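Cell division control protein 4 (Saccharomyces cerevisiae, PDB 3V7D) recognises phosphorylated target proteins, among them the CDK inhibitor SIC1, for the SCF E3 ubiquitin ligase, which ubiquitinates them for proteasomal degradation. Local coordinates at residues E63-P68 with S402-V407; N104-K109 with I416-S421; K363-A368 with R375-N380; L128-N133 with S438-G443. The protein carries 1 engineered substitution. All coordinates share one frame; numbering follows the deposited sequence.

Contact 1. Residues E63-P68 with S402-V407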
loop_
_atom_site.group_PDB
_atom_site.type_symbol
_atom_site.label_atom_id
_atom_site.label_comp_id
_atom_site.label_asym_id
_atom_site.label_seq_id
_atom_site.Cartn_x
_atom_site.Cartn_y
_atom_site.Cartn_z
ATOM N N GLU B 63 4.185 6.510 5.723
ATOM C CA GLU B 63 3.281 7.221 4.829
ATOM C C GLU B 63 2.458 6.259 3.966
ATOM O O GLU B 63 1.779 6.686 3.026
ATOM C CB GLU B 63 4.065 8.187 3.934
ATOM C CG GLU B 63 4.742 9.327 4.685
ATOM C CD GLU B 63 3.753 10.329 5.258
ATOM O OE1 GLU B 63 2.668 10.497 4.670
ATOM O OE2 GLU B 63 4.062 10.954 6.292
ATOM N N ASN B 64 2.528 4.969 4.289
ATOM C CA ASN B 64 1.852 3.926 3.515
ATOM C C ASN B 64 2.215 3.918 2.037
ATOM O O ASN B 64 1.367 3.637 1.190
ATOM C CB ASN B 64 0.333 4.039 3.637
ATOM C CG ASN B 64 -0.130 4.157 5.063
ATOM O OD1 ASN B 64 -0.952 5.014 5.389
ATOM N ND2 ASN B 64 0.392 3.298 5.927
ATOM N N PHE B 65 3.462 4.239 1.718
ATOM C CA PHE B 65 3.911 4.143 0.335
ATOM C C PHE B 65 4.382 2.725 0.037
ATOM O O PHE B 65 4.513 2.333 -1.119
ATOM C CB PHE B 65 5.021 5.156 0.049
ATOM C CG PHE B 65 4.563 6.588 0.115
ATOM C CD1 PHE B 65 3.313 6.951 -0.357
ATOM C CD2 PHE B 65 5.383 7.569 0.654
ATOM C CE1 PHE B 65 2.888 8.267 -0.296
ATOM C CE2 PHE B 65 4.965 8.885 0.714
ATOM C CZ PHE B 65 3.713 9.233 0.243
ATOM N N VAL B 66 4.634 1.959 1.092
ATOM C CA VAL B 66 5.053 0.572 0.954
ATOM C C VAL B 66 4.746 -0.166 2.246
ATOM O O VAL B 66 4.616 0.452 3.302
ATOM C CB VAL B 66 6.565 0.465 0.639
ATOM C CG1 VAL B 66 7.397 0.625 1.909
ATOM C CG2 VAL B 66 6.882 -0.854 -0.043
ATOM N N SER B 67 4.604 -1.482 2.163
ATOM C CA SER B 67 4.421 -2.309 3.349
ATOM C C SER B 67 5.722 -3.048 3.606
ATOM O O SER B 67 6.569 -3.121 2.718
ATOM C CB SER B 67 3.287 -3.312 3.124
ATOM O OG SER B 67 3.639 -4.260 2.129
ATOM N N PRO B 68 5.897 -3.588 4.822
ATOM C CA PRO B 68 7.075 -4.419 5.093
ATOM C C PRO B 68 7.225 -5.562 4.088
ATOM O O PRO B 68 8.337 -5.834 3.631
ATOM C CB PRO B 68 6.789 -4.978 6.487
ATOM C CG PRO B 68 5.948 -3.930 7.134
ATOM C CD PRO B 68 5.095 -3.352 6.038
ATOM N N SER B 402 -6.364 2.887 -2.109
ATOM C CA SER B 402 -5.074 2.584 -1.515
ATOM C C SER B 402 -5.197 2.910 -0.034
ATOM O O SER B 402 -6.280 3.258 0.434
ATOM C CB SER B 402 -3.980 3.443 -2.142
ATOM O OG SER B 402 -4.144 4.805 -1.772
ATOM N N ASP B 403 -4.097 2.812 0.705
ATOM C CA ASP B 403 -4.116 3.157 2.120
ATOM C C ASP B 403 -4.372 4.646 2.323
ATOM O O ASP B 403 -4.860 5.059 3.366
ATOM C CB ASP B 403 -2.805 2.763 2.803
ATOM C CG ASP B 403 -2.633 1.260 2.928
ATOM O OD1 ASP B 403 -3.639 0.519 2.837
ATOM O OD2 ASP B 403 -1.481 0.823 3.127
ATOM N N ASN B 404 -4.054 5.444 1.309
ATOM C CA ASN B 404 -4.130 6.892 1.418
ATOM C C ASN B 404 -5.347 7.526 0.743
ATOM O O ASN B 404 -5.840 8.559 1.188
ATOM C CB ASN B 404 -2.853 7.516 0.857
ATOM C CG ASN B 404 -1.643 7.240 1.729
ATOM O OD1 ASN B 404 -1.731 7.264 2.953
ATOM N ND2 ASN B 404 -0.507 6.975 1.099
ATOM N N ILE B 405 -5.833 6.897 -0.323
ATOM C CA ILE B 405 -6.833 7.509 -1.187
ATOM C C ILE B 405 -7.961 6.548 -1.550
ATOM O O ILE B 405 -7.718 5.383 -1.851
ATOM C CB ILE B 405 -6.181 8.019 -2.498
ATOM C CG1 ILE B 405 -5.290 9.232 -2.226
ATOM C CG2 ILE B 405 -7.237 8.387 -3.532
ATOM C CD1 ILE B 405 -6.071 10.508 -1.979
ATOM N N LEU B 406 -9.194 7.049 -1.511
ATOM C CA LEU B 406 -10.338 6.360 -2.095
ATOM C C LEU B 406 -10.906 7.203 -3.240
ATOM O O LEU B 406 -11.143 8.401 -3.081
ATOM C CB LEU B 406 -11.425 6.123 -1.043
ATOM C CG LEU B 406 -12.810 5.680 -1.535
ATOM C CD1 LEU B 406 -12.767 4.269 -2.097
ATOM C CD2 LEU B 406 -13.881 5.794 -0.433
ATOM N N VAL B 407 -11.102 6.577 -4.396
ATOM C CA VAL B 407 -11.798 7.219 -5.501
ATOM C C VAL B 407 -13.016 6.368 -5.838
ATOM O O VAL B 407 -12.882 5.172 -6.062
ATOM C CB VAL B 407 -10.906 7.350 -6.755
ATOM C CG1 VAL B 407 -11.692 7.983 -7.895
ATOM C CG2 VAL B 407 -9.666 8.170 -6.451
#

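Contact 2. Residues N104-K109 with I416-S421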
loop_
_atom_site.group_PDB
_atom_site.type_symbol
_atom_site.label_atom_id
_atom_site.label_comp_id
_atom_site.label_asym_id
_atom_site.label_seq_id
_atom_site.Cartn_x
_atom_site.Cartn_y
_atom_site.Cartn_z
ATOM N N ASN B 104 -0.275 16.522 -3.662
ATOM C CA ASN B 104 -1.148 16.991 -4.733
ATOM C C ASN B 104 -2.540 16.360 -4.653
ATOM O O ASN B 104 -3.538 17.067 -4.710
ATOM C CB ASN B 104 -0.514 16.741 -6.104
ATOM C CG ASN B 104 0.732 17.572 -6.328
ATOM O OD1 ASN B 104 0.921 18.615 -5.696
ATOM N ND2 ASN B 104 1.586 17.124 -7.236
ATOM N N TRP B 105 -2.592 15.036 -4.505
ATOM C CA TRP B 105 -3.849 14.320 -4.299
ATOM C C TRP B 105 -4.650 14.889 -3.124
ATOM O O TRP B 105 -5.877 14.952 -3.174
ATOM C CB TRP B 105 -3.584 12.834 -4.020
ATOM C CG TRP B 105 -3.412 11.960 -5.223
ATOM C CD1 TRP B 105 -2.246 11.681 -5.878
ATOM C CD2 TRP B 105 -4.438 11.216 -5.898
ATOM N NE1 TRP B 105 -2.486 10.818 -6.924
ATOM C CE2 TRP B 105 -3.824 10.521 -6.959
ATOM C CE3 TRP B 105 -5.820 11.080 -5.713
ATOM C CZ2 TRP B 105 -4.541 9.700 -7.831
ATOM C CZ3 TRP B 105 -6.532 10.266 -6.580
ATOM C CH2 TRP B 105 -5.890 9.585 -7.624
ATOM N N TYR B 106 -3.947 15.285 -2.066
ATOM C CA TYR B 106 -4.581 15.761 -0.837
ATOM C C TYR B 106 -4.908 17.256 -0.860
ATOM O O TYR B 106 -5.704 17.732 -0.055
ATOM C CB TYR B 106 -3.680 15.478 0.371
ATOM C CG TYR B 106 -3.763 14.070 0.929
ATOM C CD1 TYR B 106 -4.669 13.146 0.426
ATOM C CD2 TYR B 106 -2.938 13.672 1.978
ATOM C CE1 TYR B 106 -4.749 11.868 0.946
ATOM C CE2 TYR B 106 -3.008 12.394 2.502
ATOM C CZ TYR B 106 -3.917 11.498 1.983
ATOM O OH TYR B 106 -3.992 10.226 2.502
ATOM N N ASN B 107 -4.281 18.000 -1.765
ATOM C CA ASN B 107 -4.508 19.442 -1.837
ATOM C C ASN B 107 -5.809 19.792 -2.566
ATOM O O ASN B 107 -5.896 19.649 -3.785
ATOM C CB ASN B 107 -3.329 20.129 -2.518
ATOM C CG ASN B 107 -3.386 21.643 -2.407
ATOM O OD1 ASN B 107 -4.386 22.216 -1.971
ATOM N ND2 ASN B 107 -2.305 22.302 -2.811
ATOM N N PRO B 108 -6.814 20.287 -1.822
ATOM C CA PRO B 108 -8.120 20.608 -2.416
ATOM C C PRO B 108 -8.031 21.743 -3.435
ATOM O O PRO B 108 -8.977 21.968 -4.190
ATOM C CB PRO B 108 -8.958 21.046 -1.209
ATOM C CG PRO B 108 -7.962 21.561 -0.230
ATOM C CD PRO B 108 -6.718 20.724 -0.418
ATOM N N LYS B 109 -6.907 22.451 -3.447
ATOM C CA LYS B 109 -6.688 23.519 -4.410
ATOM C C LYS B 109 -5.812 23.063 -5.567
ATOM O O LYS B 109 -5.580 23.817 -6.513
ATOM C CB LYS B 109 -6.059 24.737 -3.737
ATOM C CG LYS B 109 -6.990 25.435 -2.761
ATOM C CD LYS B 109 -6.385 26.721 -2.221
ATOM C CE LYS B 109 -5.001 26.488 -1.650
ATOM N NZ LYS B 109 -4.551 27.629 -0.803
ATOM N N ILE B 416 -13.139 11.865 -4.768
ATOM C CA ILE B 416 -11.814 11.519 -4.280
ATOM C C ILE B 416 -11.761 11.829 -2.787
ATOM O O ILE B 416 -11.968 12.978 -2.377
ATOM C CB ILE B 416 -10.720 12.311 -5.034
ATOM C CG1 ILE B 416 -10.811 12.041 -6.537
ATOM C CG2 ILE B 416 -9.328 11.959 -4.512
ATOM C CD1 ILE B 416 -9.795 12.801 -7.363
ATOM N N TYR B 417 -11.508 10.806 -1.972
ATOM C CA TYR B 417 -11.471 10.985 -0.518
ATOM C C TYR B 417 -10.075 10.811 0.086
ATOM O O TYR B 417 -9.342 9.886 -0.264
ATOM C CB TYR B 417 -12.413 10.003 0.180
ATOM C CG TYR B 417 -13.854 10.025 -0.278
ATOM C CD1 TYR B 417 -14.283 9.223 -1.334
ATOM C CD2 TYR B 417 -14.795 10.818 0.366
ATOM C CE1 TYR B 417 -15.605 9.227 -1.745
ATOM C CE2 TYR B 417 -16.119 10.830 -0.040
ATOM C CZ TYR B 417 -16.519 10.034 -1.093
ATOM O OH TYR B 417 -17.839 10.046 -1.490
ATOM N N ASN B 418 -9.727 11.705 1.006
ATOM C CA ASN B 418 -8.541 11.562 1.842
ATOM C C ASN B 418 -8.859 10.605 2.985
ATOM O O ASN B 418 -9.624 10.948 3.886
ATOM C CB ASN B 418 -8.149 12.934 2.401
ATOM C CG ASN B 418 -6.885 12.902 3.257
ATOM O OD1 ASN B 418 -6.545 11.891 3.878
ATOM N ND2 ASN B 418 -6.193 14.033 3.303
ATOM N N LEU B 419 -8.270 9.412 2.958
ATOM C CA LEU B 419 -8.571 8.404 3.972
ATOM C C LEU B 419 -7.923 8.682 5.330
ATOM O O LEU B 419 -8.330 8.106 6.338
ATOM C CB LEU B 419 -8.201 7.002 3.481
ATOM C CG LEU B 419 -9.023 6.480 2.300
ATOM C CD1 LEU B 419 -8.688 5.022 2.021
ATOM C CD2 LEU B 419 -10.519 6.657 2.554
ATOM N N ARG B 420 -6.925 9.562 5.364
ATOM C CA ARG B 420 -6.318 9.949 6.636
ATOM C C ARG B 420 -7.212 10.907 7.419
ATOM O O ARG B 420 -7.483 10.687 8.596
ATOM C CB ARG B 420 -4.944 10.583 6.426
ATOM C CG ARG B 420 -3.913 9.634 5.866
ATOM C CD ARG B 420 -2.533 10.249 5.908
ATOM N NE ARG B 420 -1.582 9.466 5.129
ATOM C CZ ARG B 420 -0.308 9.798 4.964
ATOM N NH1 ARG B 420 0.171 10.901 5.531
ATOM N NH2 ARG B 420 0.486 9.025 4.234
ATOM N N SER B 421 -7.665 11.964 6.754
ATOM C CA SER B 421 -8.493 12.979 7.390
ATOM C C SER B 421 -9.962 12.597 7.308
ATOM O O SER B 421 -10.804 13.165 8.007
ATOM C CB SER B 421 -8.295 14.323 6.694
ATOM O OG SER B 421 -8.870 14.295 5.397
HETATM O O HOH W 1 -7.075 16.459 1.973
#

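Contact 3. Residues K363-A368 with R375-N380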
loop_
_atom_site.group_PDB
_atom_site.type_symbol
_atom_site.label_atom_id
_atom_site.label_comp_id
_atom_site.label_asym_id
_atom_site.label_seq_id
_atom_site.Cartn_x
_atom_site.Cartn_y
_atom_site.Cartn_z
ATOM N N LYS B 363 -4.033 -2.102 4.493
ATOM C CA LYS B 363 -4.671 -1.888 5.790
ATOM C C LYS B 363 -6.205 -1.868 5.776
ATOM O O LYS B 363 -6.835 -1.981 6.828
ATOM C CB LYS B 363 -4.120 -0.625 6.466
ATOM C CG LYS B 363 -4.542 0.668 5.826
ATOM C CD LYS B 363 -3.794 1.858 6.430
ATOM C CE LYS B 363 -4.220 2.136 7.867
ATOM N NZ LYS B 363 -3.699 3.438 8.374
ATOM N N PHE B 364 -6.807 -1.743 4.597
ATOM C CA PHE B 364 -8.265 -1.640 4.513
ATOM C C PHE B 364 -8.904 -2.715 3.636
ATOM O O PHE B 364 -8.471 -2.940 2.506
ATOM C CB PHE B 364 -8.685 -0.280 3.945
ATOM C CG PHE B 364 -8.239 0.896 4.754
ATOM C CD1 PHE B 364 -8.574 1.005 6.093
ATOM C CD2 PHE B 364 -7.523 1.923 4.158
ATOM C CE1 PHE B 364 -8.178 2.110 6.835
ATOM C CE2 PHE B 364 -7.123 3.028 4.887
ATOM C CZ PHE B 364 -7.451 3.121 6.233
ATOM N N LEU B 365 -9.939 -3.371 4.151
ATOM C CA LEU B 365 -10.898 -4.049 3.285
ATOM C C LEU B 365 -11.960 -3.012 2.977
ATOM O O LEU B 365 -12.484 -2.371 3.890
ATOM C CB LEU B 365 -11.537 -5.256 3.977
ATOM C CG LEU B 365 -12.704 -5.909 3.220
ATOM C CD1 LEU B 365 -12.243 -6.536 1.905
ATOM C CD2 LEU B 365 -13.425 -6.944 4.082
ATOM N N VAL B 366 -12.264 -2.816 1.700
ATOM C CA VAL B 366 -13.254 -1.808 1.324
ATOM C C VAL B 366 -14.398 -2.421 0.528
ATOM O O VAL B 366 -14.178 -3.221 -0.380
ATOM C CB VAL B 366 -12.622 -0.652 0.523
ATOM C CG1 VAL B 366 -13.622 0.492 0.355
ATOM C CG2 VAL B 366 -11.362 -0.154 1.214
ATOM N N SER B 367 -15.622 -2.037 0.876
ATOM C CA SER B 367 -16.809 -2.581 0.230
ATOM C C SER B 367 -17.770 -1.472 -0.184
ATOM O O SER B 367 -17.877 -0.435 0.484
ATOM C CB SER B 367 -17.522 -3.551 1.167
ATOM O OG SER B 367 -17.911 -2.886 2.362
ATOM N N ALA B 368 -18.467 -1.703 -1.289
ATOM C CA ALA B 368 -19.373 -0.709 -1.851
ATOM C C ALA B 368 -20.665 -1.385 -2.288
ATOM O O ALA B 368 -20.642 -2.497 -2.817
ATOM C CB ALA B 368 -18.711 0.005 -3.023
ATOM N N ARG B 375 -17.945 1.254 2.628
ATOM C CA ARG B 375 -17.454 0.984 3.976
ATOM C C ARG B 375 -15.990 0.562 3.988
ATOM O O ARG B 375 -15.558 -0.250 3.170
ATOM C CB ARG B 375 -18.291 -0.110 4.646
ATOM C CG ARG B 375 -19.739 0.248 4.869
ATOM C CD ARG B 375 -19.929 1.041 6.146
ATOM N NE ARG B 375 -21.332 1.390 6.337
ATOM C CZ ARG B 375 -21.818 1.965 7.429
ATOM N NH1 ARG B 375 -21.013 2.257 8.442
ATOM N NH2 ARG B 375 -23.111 2.245 7.509
ATOM N N GLY B 376 -15.237 1.112 4.936
ATOM C CA GLY B 376 -13.864 0.702 5.149
ATOM C C GLY B 376 -13.708 -0.101 6.428
ATOM O O GLY B 376 -14.106 0.338 7.509
ATOM N N TRP B 377 -13.132 -1.290 6.302
ATOM C CA TRP B 377 -12.889 -2.145 7.452
ATOM C C TRP B 377 -11.399 -2.412 7.570
ATOM O O TRP B 377 -10.696 -2.509 6.563
ATOM C CB TRP B 377 -13.617 -3.475 7.298
ATOM C CG TRP B 377 -14.982 -3.382 6.689
ATOM C CD1 TRP B 377 -15.282 -3.291 5.359
ATOM C CD2 TRP B 377 -16.237 -3.410 7.380
ATOM N NE1 TRP B 377 -16.641 -3.248 5.182
ATOM C CE2 TRP B 377 -17.252 -3.323 6.405
ATOM C CE3 TRP B 377 -16.600 -3.502 8.725
ATOM C CZ2 TRP B 377 -18.605 -3.316 6.736
ATOM C CZ3 TRP B 377 -17.946 -3.502 9.050
ATOM C CH2 TRP B 377 -18.930 -3.404 8.062
ATOM N N ASP B 378 -10.920 -2.535 8.801
ATOM C CA ASP B 378 -9.525 -2.871 9.031
ATOM C C ASP B 378 -9.228 -4.208 8.364
ATOM O O ASP B 378 -9.980 -5.165 8.522
ATOM C CB ASP B 378 -9.240 -2.947 10.529
ATOM C CG ASP B 378 -7.779 -3.168 10.824
ATOM O OD1 ASP B 378 -7.049 -2.163 10.947
ATOM O OD2 ASP B 378 -7.360 -4.341 10.915
ATOM N N ALA B 379 -8.141 -4.273 7.606
ATOM C CA ALA B 379 -7.861 -5.468 6.812
ATOM C C ALA B 379 -7.540 -6.688 7.670
ATOM O O ALA B 379 -7.540 -7.810 7.174
ATOM C CB ALA B 379 -6.735 -5.207 5.817
ATOM N N ASN B 380 -7.263 -6.471 8.950
ATOM C CA ASN B 380 -6.883 -7.580 9.819
ATOM C C ASN B 380 -7.969 -8.002 10.808
ATOM O O ASN B 380 -8.253 -9.194 10.933
ATOM C CB ASN B 380 -5.573 -7.284 10.552
ATOM C CG ASN B 380 -4.999 -8.515 11.234
ATOM O OD1 ASN B 380 -5.157 -9.638 10.752
ATOM N ND2 ASN B 380 -4.336 -8.310 12.365
HETATM O O HOH W 2 -6.860 -0.361 9.184
#

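Contact 4. Residues L128-N133 with S438-G443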
loop_
_atom_site.group_PDB
_atom_site.type_symbol
_atom_site.label_atom_id
_atom_site.label_comp_id
_atom_site.label_asym_id
_atom_site.label_seq_id
_atom_site.Cartn_x
_atom_site.Cartn_y
_atom_site.Cartn_z
ATOM N N LEU B 128 -11.809 -2.768 -17.280
ATOM C CA LEU B 128 -10.628 -1.934 -17.439
ATOM C C LEU B 128 -9.461 -2.525 -16.666
ATOM O O LEU B 128 -9.612 -2.948 -15.521
ATOM C CB LEU B 128 -10.908 -0.508 -16.952
ATOM C CG LEU B 128 -9.819 0.556 -17.142
ATOM C CD1 LEU B 128 -10.446 1.923 -17.369
ATOM C CD2 LEU B 128 -8.867 0.616 -15.952
ATOM N N GLN B 129 -8.300 -2.552 -17.311
ATOM C CA GLN B 129 -7.050 -2.897 -16.652
ATOM C C GLN B 129 -6.117 -1.706 -16.770
ATOM O O GLN B 129 -6.124 -1.001 -17.779
ATOM C CB GLN B 129 -6.407 -4.117 -17.310
ATOM C CG GLN B 129 -7.090 -5.436 -17.007
ATOM C CD GLN B 129 -6.829 -5.915 -15.591
ATOM O OE1 GLN B 129 -5.848 -6.617 -15.333
ATOM N NE2 GLN B 129 -7.704 -5.535 -14.664
ATOM N N PHE B 130 -5.323 -1.477 -15.731
ATOM C CA PHE B 130 -4.330 -0.415 -15.745
ATOM C C PHE B 130 -3.039 -0.964 -15.166
ATOM O O PHE B 130 -2.894 -1.063 -13.950
ATOM C CB PHE B 130 -4.812 0.777 -14.916
ATOM C CG PHE B 130 -3.848 1.930 -14.886
ATOM C CD1 PHE B 130 -2.952 2.134 -15.923
ATOM C CD2 PHE B 130 -3.835 2.808 -13.815
ATOM C CE1 PHE B 130 -2.063 3.189 -15.893
ATOM C CE2 PHE B 130 -2.948 3.867 -13.780
ATOM C CZ PHE B 130 -2.060 4.057 -14.821
ATOM N N GLU B 131 -2.117 -1.348 -16.043
ATOM C CA GLU B 131 -0.823 -1.897 -15.636
ATOM C C GLU B 131 0.223 -1.515 -16.676
ATOM O O GLU B 131 -0.106 -1.320 -17.849
ATOM C CB GLU B 131 -0.866 -3.433 -15.555
ATOM C CG GLU B 131 -2.010 -4.047 -14.751
ATOM C CD GLU B 131 -1.867 -3.835 -13.255
ATOM O OE1 GLU B 131 -2.892 -3.919 -12.546
ATOM O OE2 GLU B 131 -0.733 -3.588 -12.789
ATOM N N ASP B 132 1.477 -1.411 -16.241
ATOM C CA ASP B 132 2.613 -1.351 -17.156
ATOM C C ASP B 132 2.519 -0.229 -18.180
ATOM O O ASP B 132 2.877 -0.428 -19.344
ATOM C CB ASP B 132 2.730 -2.675 -17.914
ATOM C CG ASP B 132 4.019 -3.403 -17.627
ATOM O OD1 ASP B 132 4.999 -2.741 -17.226
ATOM O OD2 ASP B 132 4.048 -4.636 -17.817
ATOM N N ASN B 133 2.011 0.926 -17.758
ATOM C CA ASN B 133 1.835 2.073 -18.646
ATOM C C ASN B 133 0.812 1.833 -19.759
ATOM O O ASN B 133 0.738 2.592 -20.724
ATOM C CB ASN B 133 3.182 2.532 -19.209
ATOM C CG ASN B 133 4.216 2.745 -18.120
ATOM O OD1 ASN B 133 3.965 3.442 -17.135
ATOM N ND2 ASN B 133 5.383 2.132 -18.284
ATOM N N SER B 438 -15.600 2.528 -14.754
ATOM C CA SER B 438 -14.451 1.891 -14.135
ATOM C C SER B 438 -13.406 2.928 -13.755
ATOM O O SER B 438 -13.123 3.841 -14.527
ATOM C CB SER B 438 -13.848 0.852 -15.080
ATOM O OG SER B 438 -12.826 0.118 -14.434
ATOM N N VAL B 439 -12.847 2.790 -12.558
ATOM C CA VAL B 439 -11.809 3.696 -12.098
ATOM C C VAL B 439 -10.625 2.907 -11.529
ATOM O O VAL B 439 -10.795 1.858 -10.907
ATOM C CB VAL B 439 -12.352 4.733 -11.068
ATOM C CG1 VAL B 439 -12.547 4.103 -9.693
ATOM C CG2 VAL B 439 -11.416 5.910 -10.966
ATOM N N ASN B 440 -9.423 3.412 -11.771
ATOM C CA ASN B 440 -8.200 2.746 -11.347
ATOM C C ASN B 440 -7.122 3.809 -11.224
ATOM O O ASN B 440 -7.050 4.724 -12.047
ATOM C CB ASN B 440 -7.794 1.692 -12.386
ATOM C CG ASN B 440 -6.734 0.719 -11.871
ATOM O OD1 ASN B 440 -5.731 1.123 -11.284
ATOM N ND2 ASN B 440 -6.959 -0.576 -12.097
ATOM N N PHE B 441 -6.297 3.718 -10.189
ATOM C CA PHE B 441 -5.184 4.653 -10.082
ATOM C C PHE B 441 -3.934 4.011 -9.504
ATOM O O PHE B 441 -4.006 3.035 -8.762
ATOM C CB PHE B 441 -5.577 5.910 -9.285
ATOM C CG PHE B 441 -5.826 5.661 -7.821
ATOM C CD1 PHE B 441 -4.774 5.655 -6.911
ATOM C CD2 PHE B 441 -7.112 5.458 -7.350
ATOM C CE1 PHE B 441 -5.002 5.432 -5.563
ATOM C CE2 PHE B 441 -7.349 5.237 -6.001
ATOM C CZ PHE B 441 -6.292 5.222 -5.107
ATOM N N LYS B 442 -2.788 4.575 -9.866
ATOM C CA LYS B 442 -1.517 4.188 -9.279
ATOM C C LYS B 442 -0.590 5.390 -9.323
ATOM O O LYS B 442 -0.345 5.956 -10.392
ATOM C CB LYS B 442 -0.891 3.004 -10.023
ATOM C CG LYS B 442 0.246 2.343 -9.249
ATOM C CD LYS B 442 0.851 1.151 -9.986
ATOM C CE LYS B 442 1.739 1.583 -11.148
ATOM N NZ LYS B 442 2.585 0.462 -11.662
ATOM N N GLY B 443 -0.095 5.787 -8.158
ATOM C CA GLY B 443 0.800 6.925 -8.062
ATOM C C GLY B 443 0.198 8.216 -8.591
ATOM O O GLY B 443 -0.821 8.694 -8.094
HETATM O O HOH W 3 -9.310 -2.019 -13.001
#

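Contact 1. Residues E63-P68 with S402-V407
Asn-404 reaches Glu-63 with its amide: ND2 donates to Glu-63 O over 3.0 Å, and the N-H...O angle of 166° makes the bond nearly straight. The acceptor lies in the amide plane and the donor in the carbonyl plane. Chi1 of Asn-404 (-69°) sets CG beside the backbone N, 3.7 Å from Glu-63 O, and ND2 ends within bonding range of it. Its other branch, OD1, accepts from Arg-420 NE, which fixes the flip of the amide and leaves ND2 for Glu-63; Arg-420 also salt-bridges Glu-63 OE1. An alanine here would probably leave Glu-63 O without this donor and Arg-420 NE without its acceptor. Beside the bond, Asn-64 CB packs on Asp-403 CB at 3.5 Å, with the amide and carboxylate planes 83° apart. Asp-403 OD1 is taken by Ser-361 OG and Lys-363 N. Within segment 402-407, Ser-402 OG accepts from Asn-404 N at 3.1 Å and also from Ile-405 N, an ST turn and ST motif that shape the entry to strand 405-410. Across from Asp-403, Asn-64, with positive phi, is the C-prime residue of a Schellman motif, so a capped helix end of the F-box region meets a loop of the WD 7 propeller blade.

Contact 2. Residues N104-K109 with I416-S421
Tyr-106, in the last turn of helix 87-106, and Asn-418, at the end of strand 413-418, bring the two backbones nearest, with their CA atoms 6.4 Å apart. Between them the phenol ring and the amide stack, their planes 12° apart, with Asn-418 ND2 3.2 Å above the plane of the Tyr-106 ring, over its centre. OD1 of the same amide lies over CZ at 3.3 Å. Asn-418 sets CG anti to its backbone N (chi1 -178°), so CG comes 3.3 Å from Tyr-106 CE1. Two backbone donors grip OD1: Arg-420 N in the carbonyl plane at 2.8 Å, and Ser-421 N from above that plane. ND2 donates to a water that in turn donates to Tyr-106 O, so both ends of the amide are held. Arg-420 runs extended past the phenol, its CG 3.4 Å from Tyr-106 OH; the hydroxyl bonds to Asn-404 O, and the charged end of Arg-420 serves contact 1. Deeper in, Trp-105 CE3 presents the indole edge to Ile-416 CG2 at 3.8 Å, and Trp-105 NE1 bonds to Gly-443 O. Asn-418 thus stacks on the last turn of the helix and forms the Asx turn and Asx motif that end its WD 7 blade strand.

Contact 3. Residues K363-A368 with R375-N380
Trp-377 NE1 donates to Ser-367 OG over 3.1 Å, with an N-H...O angle of 173° and the oxygen at the ring edge, only 2° out of the indole plane. Ser-367 turns OG between its backbone N and carbonyl carbon (chi1 near +60°), where it also lies 3.6 Å from Arg-375 CB. The indole is further seated by Leu-365 O, 3.3 Å from CD1. The backbones carrying these side chains form two antiparallel hydrogen-bonded pairs: Leu-365 with Trp-377, whose N...O distances are both 2.7 Å, and Ser-367 with Arg-375. The non-hydrogen-bonded pair Val-366 with Gly-376 lies between them, and CA-H...O contacts supplement the ladder, as from Val-366 CA to Arg-375 O at 3.3 Å. Ser-367 OG has a second partner in His-351 NE2, and the Trp-Ser-His chain of polar contacts is the network familiar from WD40 repeats, here in the WD 6 blade, with Trp-377 and Asp-378 as the WD pair. At the hairpin's open end Ala-379 N donates to Lys-363 O, coming from above the carbonyl plane, and a water donates to both that oxygen and Asp-378 OD1. Asp-378 OD2 accepts from Asn-380 N in an Asx turn. Farther out, Val-366 packs on Phe-399 and Val-401 of the next blade; Phe-364 meets Phe-386 edge-to-face.

Contact 4. Residues L128-N133 with S438-G443
Phe-130 and Asn-440 each hold CG anti to the backbone N (chi1 -179° for the phenylalanine), as do Leu-128 and, with OG, Ser-438, and these torsions send the four groups into the gap between their strands. The strands are the innermost of the first and last blades of the WD40 beta-propeller, running parallel within 7° at an axis separation of 7.6 Å, too far for backbone pairing, so the strands meet through side chains and a bridging water. Asn-440 OD1 lies at the edge of the Phe-130 ring, near its plane, 3.6 Å from CD2, with ring and amide planes 83° apart. ND2 of Asn-440 donates to a water at 2.9 Å, and that water donates to Leu-128 O, which also takes a weak bond from Gln-129 NE2. An alanine in place of Asn-440 would probably deprive the bridging water of its ND2 donor and open a gap at the edge of the Phe-130 ring. Farther along, Leu-128 CD2 packs on Asn-440 CB at 3.9 Å, and Leu-128 CB approaches Ser-438 OG. Residues alternate: Val-439 and Phe-441 turn away to strand 405-410 of the WD 7 blade, and Phe-130 also touches Thr-445 and Val-447. At the other end Lys-442 CB lies 4.4 Å from Phe-130 CE2, while Lys-442 NZ stops 5.4 Å short of Glu-131 OE2.

In the fold
From the N terminus, the chain leaves helix 53-62 and enters contact 1, which closes a loop of more than 300 residues onto the start of strand 405-410. Helix 87-106 follows and ends in contact 2, on the neighbouring strand 413-418 of the same sheet. Strand 113-118 joins the last blade's sheet, and strand 125-131 opens the next blade, which contact 4 closes onto strand 435-442. Contacts 1, 2 and 4 all cross one another, while the local hairpin of contact 3 nests inside all three loops. Contacts 1 and 2, which share Arg-420, tie the helical part to the propeller; the bond from Asp-403 to Lys-363 links adjacent blades, joining contacts 1 and 3.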